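Local coordinates for ofchtiv-allosamidin (Ostrinia furnacalis, PDB 6JMB), which is a group IV insect chitinase of glycosyl hydrolase family 18 that probably hydrolyses chitin and here holds the inhibitor allosamidin, at residues V165-E169 / A229-W233; A207-E213 / T303-V309. Numbering follows the deposited sequence.

Contact 1: V165-E169 / A229-W233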
loop_
_atom_site.group_PDB
_atom_site.type_symbol
_atom_site.label_atom_id
_atom_site.label_comp_id
_atom_site.label_asym_id
_atom_site.label_seq_id
_atom_site.Cartn_x
_atom_site.Cartn_y
_atom_site.Cartn_z
ATOM N N VAL A 165 0.468 -7.597 2.587
ATOM C CA VAL A 165 1.243 -8.699 2.025
ATOM C C VAL A 165 1.673 -8.400 0.597
ATOM O O VAL A 165 1.021 -7.643 -0.129
ATOM C CB VAL A 165 0.465 -10.030 2.058
ATOM C CG1 VAL A 165 0.136 -10.429 3.498
ATOM C CG2 VAL A 165 -0.800 -9.921 1.218
ATOM N N SER A 166 2.774 -9.028 0.190
ATOM C CA SER A 166 3.182 -8.982 -1.208
ATOM C C SER A 166 2.149 -9.683 -2.085
ATOM O O SER A 166 1.406 -10.565 -1.638
ATOM C CB SER A 166 4.553 -9.629 -1.387
ATOM O OG SER A 166 4.524 -10.979 -0.952
ATOM N N ALA A 167 2.094 -9.272 -3.351
ATOM C CA ALA A 167 0.930 -9.545 -4.188
ATOM C C ALA A 167 1.069 -10.785 -5.066
ATOM O O ALA A 167 0.256 -11.709 -4.969
ATOM C CB ALA A 167 0.597 -8.320 -5.045
ATOM N N VAL A 168 2.059 -10.813 -5.947
ATOM C CA VAL A 168 2.090 -11.846 -6.977
ATOM C C VAL A 168 2.536 -13.173 -6.384
ATOM O O VAL A 168 3.244 -13.226 -5.375
ATOM C CB VAL A 168 2.961 -11.440 -8.184
ATOM C CG1 VAL A 168 2.461 -10.137 -8.808
ATOM C CG2 VAL A 168 4.427 -11.342 -7.803
ATOM N N GLU A 169 2.125 -14.255 -7.047
ATOM C CA GLU A 169 2.430 -15.603 -6.582
ATOM C C GLU A 169 3.915 -15.806 -6.283
ATOM O O GLU A 169 4.275 -16.368 -5.244
ATOM C CB GLU A 169 1.932 -16.630 -7.597
ATOM C CG GLU A 169 2.179 -18.049 -7.148
ATOM C CD GLU A 169 1.516 -19.062 -8.062
ATOM O OE1 GLU A 169 0.840 -18.641 -9.026
ATOM O OE2 GLU A 169 1.670 -20.276 -7.810
ATOM N N ALA A 229 -2.386 -11.513 -9.250
ATOM C CA ALA A 229 -2.176 -11.519 -7.808
ATOM C C ALA A 229 -3.469 -11.812 -7.062
ATOM O O ALA A 229 -3.492 -12.638 -6.143
ATOM C CB ALA A 229 -1.596 -10.177 -7.359
ATOM N N VAL A 230 -4.556 -11.132 -7.433
ATOM C CA VAL A 230 -5.835 -11.358 -6.762
ATOM C C VAL A 230 -6.276 -12.804 -6.933
ATOM O O VAL A 230 -6.692 -13.464 -5.973
ATOM C CB VAL A 230 -6.897 -10.367 -7.269
ATOM C CG1 VAL A 230 -8.289 -10.801 -6.799
ATOM C CG2 VAL A 230 -6.577 -8.958 -6.769
ATOM N N GLN A 231 -6.180 -13.320 -8.161
ATOM C CA GLN A 231 -6.600 -14.694 -8.391
ATOM C C GLN A 231 -5.704 -15.681 -7.655
ATOM O O GLN A 231 -6.194 -16.718 -7.192
ATOM C CB GLN A 231 -6.681 -14.992 -9.889
ATOM C CG GLN A 231 -7.708 -14.134 -10.633
ATOM C CD GLN A 231 -9.090 -14.204 -10.014
ATOM O OE1 GLN A 231 -9.608 -15.289 -9.750
ATOM N NE2 GLN A 231 -9.695 -13.042 -9.771
ATOM N N TYR A 232 -4.410 -15.374 -7.505
ATOM C CA TYR A 232 -3.558 -16.240 -6.692
ATOM C C TYR A 232 -4.058 -16.302 -5.250
ATOM O O TYR A 232 -4.239 -17.390 -4.688
ATOM C CB TYR A 232 -2.085 -15.807 -6.715
ATOM C CG TYR A 232 -1.353 -16.588 -5.647
ATOM C CD1 TYR A 232 -1.099 -17.941 -5.820
ATOM C CD2 TYR A 232 -1.013 -16.006 -4.430
ATOM C CE1 TYR A 232 -0.494 -18.687 -4.832
ATOM C CE2 TYR A 232 -0.403 -16.749 -3.431
ATOM C CZ TYR A 232 -0.153 -18.089 -3.643
ATOM O OH TYR A 232 0.442 -18.833 -2.652
ATOM N N TRP A 233 -4.285 -15.139 -4.632
ATOM C CA TRP A 233 -4.676 -15.117 -3.227
ATOM C C TRP A 233 -6.018 -15.804 -3.015
ATOM O O TRP A 233 -6.188 -16.553 -2.046
ATOM C CB TRP A 233 -4.646 -13.688 -2.675
ATOM C CG TRP A 233 -3.241 -13.280 -2.339
ATOM C CD1 TRP A 233 -2.318 -12.726 -3.181
ATOM C CD2 TRP A 233 -2.581 -13.449 -1.076
ATOM N NE1 TRP A 233 -1.124 -12.530 -2.515
ATOM C CE2 TRP A 233 -1.266 -12.962 -1.222
ATOM C CE3 TRP A 233 -2.983 -13.953 0.167
ATOM C CZ2 TRP A 233 -0.350 -12.974 -0.179
ATOM C CZ3 TRP A 233 -2.069 -13.963 1.207
ATOM C CH2 TRP A 233 -0.770 -13.471 1.029
#
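The indole of W233 is the main bump in this buried contact. It fits a hollow made by the end of strand 160-165 and the loop that follows. V165 lies over one face of the ring, with CG2 3.4 Å from CZ2 of W233. The carbonyls of S166 and A167 lie at the ring edge, close to its plane. There W233 NE1 donates to A167 O at 2.9 Å, and more weakly to S166 O at 3.3 Å. The CA-to-CB bond of W233 points sideways, but its m chi1 brings the indole to the loop. The polar edge of the ring is thus satisfied by backbone in an otherwise apolar site.

One turn back on the helix, A229 faces the loop. Its small side chain lets the backbones come close, with V168 CA and A229 CA 4.4 Å apart. A229 CB sits 3.7 Å from A167 CB and 3.4 Å from A167 O. Farther out, Y232 offers a flat ring to the stem of E169. E169 CG lies over its face, 3.9 Å from the ring centroid, in a CH-pi contact. V168 is the N-cap of helix 169-175, so E169 already belongs to that helix. A172 touches both aromatic side chains, and I188 and V190 of strand 187-190 also pack on W233.

The 165-169 loop leaves the C-terminal end of a parallel barrel strand. The V165 side chain is about 9 Å from the bound allosamizoline. The arrangement is strand-end loop against outer helix in the TIM barrel of family 18 chitinases.

Contact 2: A207-E213 / T303-V309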
loop_
_atom_site.group_PDB
_atom_site.type_symbol
_atom_site.label_atom_id
_atom_site.label_comp_id
_atom_site.label_asym_id
_atom_site.label_seq_id
_atom_site.Cartn_x
_atom_site.Cartn_y
_atom_site.Cartn_z
ATOM N N ALA A 207 0.872 -0.711 -11.549
ATOM C CA ALA A 207 -0.255 -1.554 -11.170
ATOM C C ALA A 207 -1.104 -1.905 -12.384
ATOM O O ALA A 207 -2.290 -1.557 -12.436
ATOM C CB ALA A 207 -1.097 -0.844 -10.106
ATOM N N PRO A 208 -0.556 -2.614 -13.367
ATOM C CA PRO A 208 -1.386 -3.039 -14.500
ATOM C C PRO A 208 -2.426 -4.044 -14.030
ATOM O O PRO A 208 -2.138 -4.915 -13.209
ATOM C CB PRO A 208 -0.374 -3.702 -15.439
ATOM C CG PRO A 208 0.671 -4.259 -14.513
ATOM C CD PRO A 208 0.747 -3.311 -13.332
ATOM N N LEU A 209 -3.646 -3.915 -14.555
ATOM C CA LEU A 209 -4.702 -4.851 -14.185
ATOM C C LEU A 209 -4.493 -6.204 -14.854
ATOM O O LEU A 209 -4.620 -7.253 -14.210
ATOM C CB LEU A 209 -6.059 -4.260 -14.568
ATOM C CG LEU A 209 -7.334 -4.803 -13.930
ATOM C CD1 LEU A 209 -7.167 -4.966 -12.427
ATOM C CD2 LEU A 209 -8.480 -3.847 -14.241
ATOM N N PHE A 210 -4.158 -6.198 -16.139
ATOM C CA PHE A 210 -4.001 -7.418 -16.924
ATOM C C PHE A 210 -2.646 -7.350 -17.624
ATOM O O PHE A 210 -1.772 -6.549 -17.268
ATOM C CB PHE A 210 -5.157 -7.558 -17.926
ATOM C CG PHE A 210 -6.518 -7.488 -17.302
ATOM C CD1 PHE A 210 -6.984 -8.526 -16.506
ATOM C CD2 PHE A 210 -7.343 -6.395 -17.524
ATOM C CE1 PHE A 210 -8.247 -8.467 -15.935
ATOM C CE2 PHE A 210 -8.610 -6.333 -16.962
ATOM C CZ PHE A 210 -9.062 -7.369 -16.163
ATOM N N ILE A 211 -2.464 -8.186 -18.650
ATOM C CA ILE A 211 -1.276 -8.148 -19.502
ATOM C C ILE A 211 -1.036 -6.724 -20.002
ATOM O O ILE A 211 -1.986 -5.960 -20.208
ATOM C CB ILE A 211 -1.405 -9.153 -20.666
ATOM C CG1 ILE A 211 -0.065 -9.359 -21.371
ATOM C CG2 ILE A 211 -2.480 -8.706 -21.665
ATOM C CD1 ILE A 211 -0.063 -10.590 -22.281
ATOM N N SER A 212 0.231 -6.356 -20.172
ATOM C CA SER A 212 0.640 -5.032 -20.619
ATOM C C SER A 212 1.184 -5.085 -22.042
ATOM O O SER A 212 1.630 -6.132 -22.525
ATOM C CB SER A 212 1.735 -4.467 -19.708
ATOM O OG SER A 212 1.281 -4.369 -18.365
ATOM N N GLU A 213 1.157 -3.928 -22.705
ATOM C CA GLU A 213 1.803 -3.795 -24.005
ATOM C C GLU A 213 3.254 -4.246 -23.907
ATOM O O GLU A 213 3.966 -3.904 -22.957
ATOM C CB GLU A 213 1.762 -2.334 -24.465
ATOM C CG GLU A 213 0.390 -1.862 -24.919
ATOM C CD GLU A 213 0.334 -0.366 -25.188
ATOM O OE1 GLU A 213 1.398 0.280 -25.257
ATOM O OE2 GLU A 213 -0.779 0.176 -25.333
ATOM N N THR A 303 -3.138 5.586 -22.987
ATOM C CA THR A 303 -3.745 4.508 -22.229
ATOM C C THR A 303 -3.219 3.193 -22.783
ATOM O O THR A 303 -3.259 2.965 -23.998
ATOM C CB THR A 303 -5.265 4.547 -22.378
ATOM O OG1 THR A 303 -5.777 5.714 -21.728
ATOM C CG2 THR A 303 -5.897 3.302 -21.760
ATOM N N ASP A 304 -2.699 2.346 -21.904
ATOM C CA ASP A 304 -2.437 0.961 -22.271
ATOM C C ASP A 304 -3.771 0.235 -22.159
ATOM O O ASP A 304 -4.269 0.007 -21.051
ATOM C CB ASP A 304 -1.398 0.356 -21.331
ATOM C CG ASP A 304 -1.011 -1.067 -21.713
ATOM O OD1 ASP A 304 -1.861 -1.810 -22.243
ATOM O OD2 ASP A 304 0.148 -1.457 -21.458
ATOM N N ASN A 305 -4.379 -0.080 -23.307
ATOM C CA ASN A 305 -5.712 -0.669 -23.313
ATOM C C ASN A 305 -5.696 -2.174 -23.100
ATOM O O ASN A 305 -6.761 -2.798 -23.108
ATOM C CB ASN A 305 -6.458 -0.313 -24.606
ATOM C CG ASN A 305 -7.958 -0.280 -24.422
ATOM O OD1 ASN A 305 -8.464 -0.228 -23.298
ATOM N ND2 ASN A 305 -8.686 -0.315 -25.536
ATOM N N LEU A 306 -4.519 -2.768 -22.920
ATOM C CA LEU A 306 -4.438 -4.130 -22.418
ATOM C C LEU A 306 -4.428 -4.134 -20.892
ATOM O O LEU A 306 -5.198 -4.866 -20.258
ATOM C CB LEU A 306 -3.180 -4.809 -22.966
ATOM C CG LEU A 306 -3.073 -4.914 -24.489
ATOM C CD1 LEU A 306 -1.741 -5.522 -24.896
ATOM C CD2 LEU A 306 -4.224 -5.740 -25.030
ATOM N N ALA A 307 -3.589 -3.281 -20.297
ATOM C CA ALA A 307 -3.401 -3.236 -18.852
ATOM C C ALA A 307 -4.401 -2.334 -18.139
ATOM O O ALA A 307 -4.529 -2.424 -16.911
ATOM C CB ALA A 307 -1.979 -2.773 -18.525
ATOM N N LYS A 308 -5.100 -1.468 -18.876
ATOM C CA LYS A 308 -6.131 -0.572 -18.331
ATOM C C LYS A 308 -5.542 0.507 -17.421
ATOM O O LYS A 308 -6.142 0.880 -16.411
ATOM C CB LYS A 308 -7.283 -1.316 -17.641
ATOM C CG LYS A 308 -7.749 -2.572 -18.369
ATOM C CD LYS A 308 -8.260 -2.257 -19.764
ATOM C CE LYS A 308 -8.661 -3.541 -20.467
ATOM N NZ LYS A 308 -9.151 -3.273 -21.853
ATOM N N VAL A 309 -4.368 1.021 -17.784
ATOM C CA VAL A 309 -3.702 2.063 -16.994
ATOM C C VAL A 309 -3.059 3.065 -17.930
ATOM O O VAL A 309 -2.677 2.745 -19.063
ATOM C CB VAL A 309 -2.618 1.479 -16.062
ATOM C CG1 VAL A 309 -3.254 0.712 -14.913
ATOM C CG2 VAL A 309 -1.646 0.609 -16.844
HETATM O O HOH W 1 -0.818 2.774 -25.301
#
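D304 faces the loop 207-213 with a t chi1 and splits its carboxylate between two tasks. OD1 accepts from L306 N at 2.9 Å and from A307 N at 3.0 Å, forming an Asx turn within a larger Asx motif. OD2 accepts from E213 N at 2.9 Å and also from H205. E213 is m, t, and its OE2 lies 3.8 Å from D304 OD1, a close approach of like charges. A water donates to E213 OE2 at 2.6 Å and to T303 O at 2.8 Å.

The tip 304-309 is a beta-hairpin turn joining strands 300-304 and 309-314. It carries a G1 beta bulge: K308 and V309 both face D304, and K308 takes left-handed backbone angles of 68/38. The hairpin follows the seventh barrel strand, consistent with the alpha+beta insertion domain of many family 18 chitinases.

K308 leaves toward the loop, but its m, m, t, t chain folds back so that NZ donates to N305 O at 2.7 Å. CG of K308 stays near the F210 ring edge, 3.9 Å from CD2. L209 N donates to A307 O at 2.9 Å, while F210 N is buried without a partner. P208 CB meets A307 CB at 3.6 Å. L306, in m, t, sets CB 4.2 Å from I211 CG2 and CD1 4.2 Å from E213 CG.

Overall arrangement
The two contacts interleave along the chain, in the order 165-169, 207-213, 229-233, 303-309. Their centres are about 17 Å apart. Their nearest atoms are about 7 Å apart, and they do not touch. Both involve the unit made of strand 187-190, the long loop after it and helix 226-235. Contact 1 uses the helix and contact 2 the loop. P208 and L209 make backbone hydrogen bonds to V226 and N227 at the start of that helix. Y333 of helix 324-336 also bridges the two, bonding Q231 and touching L209 and F210. Together the contacts join one barrel segment to the preceding strand-helix unit and to the hairpin of the probable insertion domain.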